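Local atomic coordinates of malonyl-CoA-[acyl-carrier-protein] transacylase (Coxiella burnetii, PDB entry 3TQE), a protein that probably transfers the malonyl group from malonyl-CoA to holo-acyl carrier protein, the step that supplies malonyl units for fatty acid synthesis. Residues F8-P13 with M277-D282. Sequence-based numbering, arbitrary orientation. Where two conformers were deposited one is given.
Sequences FAFVFP and MECGPD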
ATOM      1  N   PHE A   8       8.966 -15.968   5.900  1.00 13.04           N
ATOM      2  CA  PHE A   8       7.744 -15.213   5.693  1.00 12.33           C
ATOM      3  C   PHE A   8       8.040 -13.794   5.337  1.00 12.05           C
ATOM      4  O   PHE A   8       9.121 -13.276   5.617  1.00 12.13           O
ATOM      5  CB  PHE A   8       6.826 -15.290   6.927  1.00 12.91           C
ATOM      6  CG  PHE A   8       7.374 -14.609   8.156  1.00 13.27           C
ATOM      7  CD1 PHE A   8       6.880 -13.390   8.565  1.00 15.19           C
ATOM      8  CD2 PHE A   8       8.404 -15.172   8.899  1.00 14.44           C
ATOM      9  CE1 PHE A   8       7.379 -12.747   9.708  1.00 16.12           C
ATOM     10  CE2 PHE A   8       8.905 -14.543  10.047  1.00 15.35           C
ATOM     11  CZ  PHE A   8       8.402 -13.321  10.444  1.00 15.20           C
ATOM     12  N   ALA A   9       7.030 -13.188   4.729  1.00 11.52           N
ATOM     13  CA  ALA A   9       7.082 -11.811   4.330  1.00 11.34           C
ATOM     14  C   ALA A   9       5.962 -11.066   5.020  1.00 11.17           C
ATOM     15  O   ALA A   9       4.910 -11.640   5.279  1.00 13.10           O
ATOM     16  CB  ALA A   9       6.882 -11.731   2.830  1.00 12.62           C
ATOM     17  N   PHE A  10       6.215  -9.809   5.347  1.00 10.92           N
ATOM     18  CA  PHE A  10       5.156  -8.909   5.729  1.00 11.33           C
ATOM     19  C   PHE A  10       4.770  -8.056   4.550  1.00 11.47           C
ATOM     20  O   PHE A  10       5.616  -7.506   3.854  1.00 11.89           O
ATOM     21  CB  PHE A  10       5.613  -7.969   6.850  1.00 11.57           C
ATOM     22  CG  PHE A  10       5.319  -8.459   8.210  1.00 12.96           C
ATOM     23  CD1 PHE A  10       5.311  -9.798   8.521  1.00 17.43           C
ATOM     24  CD2 PHE A  10       5.011  -7.568   9.170  1.00 19.33           C
ATOM     25  CE1 PHE A  10       5.002 -10.212   9.786  1.00 17.88           C
ATOM     26  CE2 PHE A  10       4.717  -8.004  10.457  1.00 20.95           C
ATOM     27  CZ  PHE A  10       4.731  -9.315  10.745  1.00 18.51           C
ATOM     28  N   VAL A  11       3.475  -7.958   4.326  1.00 11.26           N
ATOM     29  CA  VAL A  11       2.923  -7.098   3.316  1.00 11.31           C
ATOM     30  C   VAL A  11       2.014  -6.074   3.943  1.00 10.69           C
ATOM     31  O   VAL A  11       1.185  -6.390   4.788  1.00 12.24           O
ATOM     32  CB  VAL A  11       2.228  -7.871   2.165  1.00 12.15           C
ATOM     33  CG1 VAL A  11       3.279  -8.701   1.424  1.00 13.96           C
ATOM     34  CG2 VAL A  11       1.056  -8.756   2.630  1.00 14.00           C
ATOM     35  N   PHE A  12       2.211  -4.821   3.563  1.00 10.24           N
ATOM     36  CA  PHE A  12       1.564  -3.706   4.216  1.00 11.24           C
ATOM     37  C   PHE A  12       0.553  -3.075   3.297  1.00 11.20           C
ATOM     38  O   PHE A  12       0.904  -2.611   2.218  1.00 11.79           O
ATOM     39  CB  PHE A  12       2.601  -2.653   4.594  1.00 10.88           C
ATOM     40  CG  PHE A  12       3.584  -3.121   5.617  1.00 10.96           C
ATOM     41  CD1 PHE A  12       3.378  -2.888   6.956  1.00 12.34           C
ATOM     42  CD2 PHE A  12       4.694  -3.832   5.243  1.00 11.85           C
ATOM     43  CE1 PHE A  12       4.291  -3.293   7.903  1.00 13.33           C
ATOM     44  CE2 PHE A  12       5.595  -4.242   6.183  1.00 12.36           C
ATOM     45  CZ  PHE A  12       5.404  -3.947   7.507  1.00 12.79           C
ATOM     46  N   PRO A  13      -0.699  -3.045   3.718  1.00 12.09           N
ATOM     47  CA  PRO A  13      -1.697  -2.467   2.879  1.00 13.12           C
ATOM     48  C   PRO A  13      -1.701  -0.959   2.828  1.00 14.07           C
ATOM     49  O   PRO A  13      -1.195  -0.282   3.707  1.00 15.55           O
ATOM     50  CB  PRO A  13      -2.987  -2.955   3.487  1.00 14.71           C
ATOM     51  CG  PRO A  13      -2.718  -3.277   4.773  1.00 16.18           C
ATOM     52  CD  PRO A  13      -1.288  -3.681   4.887  1.00 12.87           C
HETATM   53  N   MSE A 277       2.210 -12.265   5.852  1.00 13.73           N
HETATM   54  CA  MSE A 277       1.404 -11.712   6.932  0.50 14.26           C
HETATM   55  C   MSE A 277       0.978 -10.351   6.476  1.00 13.52           C
HETATM   56  O   MSE A 277       1.818  -9.560   6.038  1.00 13.90           O
HETATM   57  CB  MSE A 277       2.212 -11.537   8.207  0.50 15.27           C
HETATM   58  CG  MSE A 277       2.238 -12.714   9.069  0.50 17.17           C
HETATM   59 SE   MSE A 277       3.250 -14.050   8.212  0.50 20.96          SE
HETATM   60  CE  MSE A 277       3.274 -15.311   9.691  0.50 17.17           C
ATOM     61  N   GLU A 278      -0.315 -10.087   6.557  1.00 13.02           N
ATOM     62  CA  GLU A 278      -0.849  -8.812   6.152  1.00 13.45           C
ATOM     63  C   GLU A 278      -0.821  -7.889   7.357  1.00 13.36           C
ATOM     64  O   GLU A 278      -1.549  -8.074   8.340  1.00 14.55           O
ATOM     65  CB  GLU A 278      -2.246  -8.969   5.561  1.00 14.34           C
ATOM     66  CG  GLU A 278      -2.843  -7.672   5.034  1.00 16.24           C
ATOM     67  CD  GLU A 278      -3.833  -7.827   3.877  1.00 18.05           C
ATOM     68  OE1 GLU A 278      -4.332  -8.947   3.601  1.00 19.15           O
ATOM     69  OE2 GLU A 278      -4.096  -6.789   3.218  1.00 17.73           O
ATOM     70  N   CYS A 279       0.111  -6.957   7.324  1.00 13.41           N
ATOM     71  CA  CYS A 279       0.389  -6.107   8.461  1.00 14.40           C
ATOM     72  C   CYS A 279      -0.370  -4.812   8.319  1.00 14.45           C
ATOM     73  O   CYS A 279       0.174  -3.771   8.017  1.00 14.42           O
ATOM     74  CB  CYS A 279       1.880  -5.886   8.596  1.00 15.57           C
ATOM     75  SG  CYS A 279       2.365  -5.214  10.179  1.00 17.11           S
ATOM     76  N   GLY A 280      -1.660  -4.901   8.545  1.00 14.10           N
ATOM     77  CA  GLY A 280      -2.557  -3.762   8.423  1.00 14.48           C
ATOM     78  C   GLY A 280      -3.979  -4.232   8.529  1.00 14.25           C
ATOM     79  O   GLY A 280      -4.260  -5.428   8.690  1.00 15.46           O
ATOM     80  N   PRO A 281      -4.914  -3.300   8.436  1.00 14.57           N
ATOM     81  CA  PRO A 281      -6.323  -3.623   8.455  1.00 16.11           C
ATOM     82  C   PRO A 281      -6.775  -4.221   7.127  1.00 16.56           C
ATOM     83  O   PRO A 281      -6.120  -4.040   6.090  1.00 16.37           O
ATOM     84  CB  PRO A 281      -6.954  -2.273   8.660  1.00 16.58           C
ATOM     85  CG  PRO A 281      -6.009  -1.319   7.960  1.00 16.07           C
ATOM     86  CD  PRO A 281      -4.655  -1.887   8.167  1.00 15.27           C
ATOM     87  N   ASP A 282      -7.901  -4.923   7.163  1.00 17.12           N
ATOM     88  CA  ASP A 282      -8.558  -5.490   5.998  1.00 17.51           C
ATOM     89  C   ASP A 282      -7.733  -6.652   5.438  1.00 17.50           C
ATOM     90  O   ASP A 282      -6.672  -6.962   5.946  1.00 19.14           O
ATOM     91  CB  ASP A 282      -8.884  -4.411   4.959  1.00 18.20           C
ATOM     92  CG  ASP A 282     -10.138  -4.704   4.151  1.00 22.18           C
ATOM     93  OD1 ASP A 282     -10.652  -5.861   4.179  1.00 25.38           O
ATOM     94  OD2 ASP A 282     -10.573  -3.757   3.461  1.00 26.53           O
TER
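The F12 ring takes C279 CB over one face, as an off-centre CH-pi contact 4.0 Å from the ring centroid, while C279 SG reaches ring atom CE1 at 3.5 Å. F10 meets the same cysteine obliquely, its CD2 lying 3.6 Å from C279 CB; the far end of this ring, at CE1, touches M277 CB at 3.5 Å, also obliquely. At the in-plane edge of the F8 ring sits F10 CD1. In one of its two deposited conformers the selenium of the selenomethionine M277 lies obliquely to F8, near CD1, a Met-aromatic contact that rests on that conformer. W81 packs edge-to-face with F10. C279 SG is anti to the backbone N (chi1 -165°); F12 CG lies anti to its carbonyl carbon (chi1 -65°), which lets the ring reach C279 although CB points away from 277-282.

Beneath these rings the principle is that of neighbouring parallel strands: 9-12 and 275-278 are the central pair of the four-stranded sheet of the acyl transferase domain, flanked by 91-94 and 297-300. M277 pairs with F10, bonding the residues on either side of it: its N donates to A9 O (2.8 Å) and its O accepts from V11 N (2.9 Å), the latter nearly straight at 174°. V11 O then receives C279 N just past the strand end, where C279 centres an inverse gamma turn. Further on, P13 CG comes within 3.7 Å of G280 CA; the P13 side chain is about 9 Å from that of S96, the predicted active-site serine.

V11 and E278 occupy the face opposite F10 and M277. The E278 carboxylate brushes P13, but its hydrogen bonds go to L285 N and A286 N, an environment that would probably stabilise its negative charge. Backbone bonds thus set the register, and a buried carboxylate ties strand 275-278 to helix 284-292.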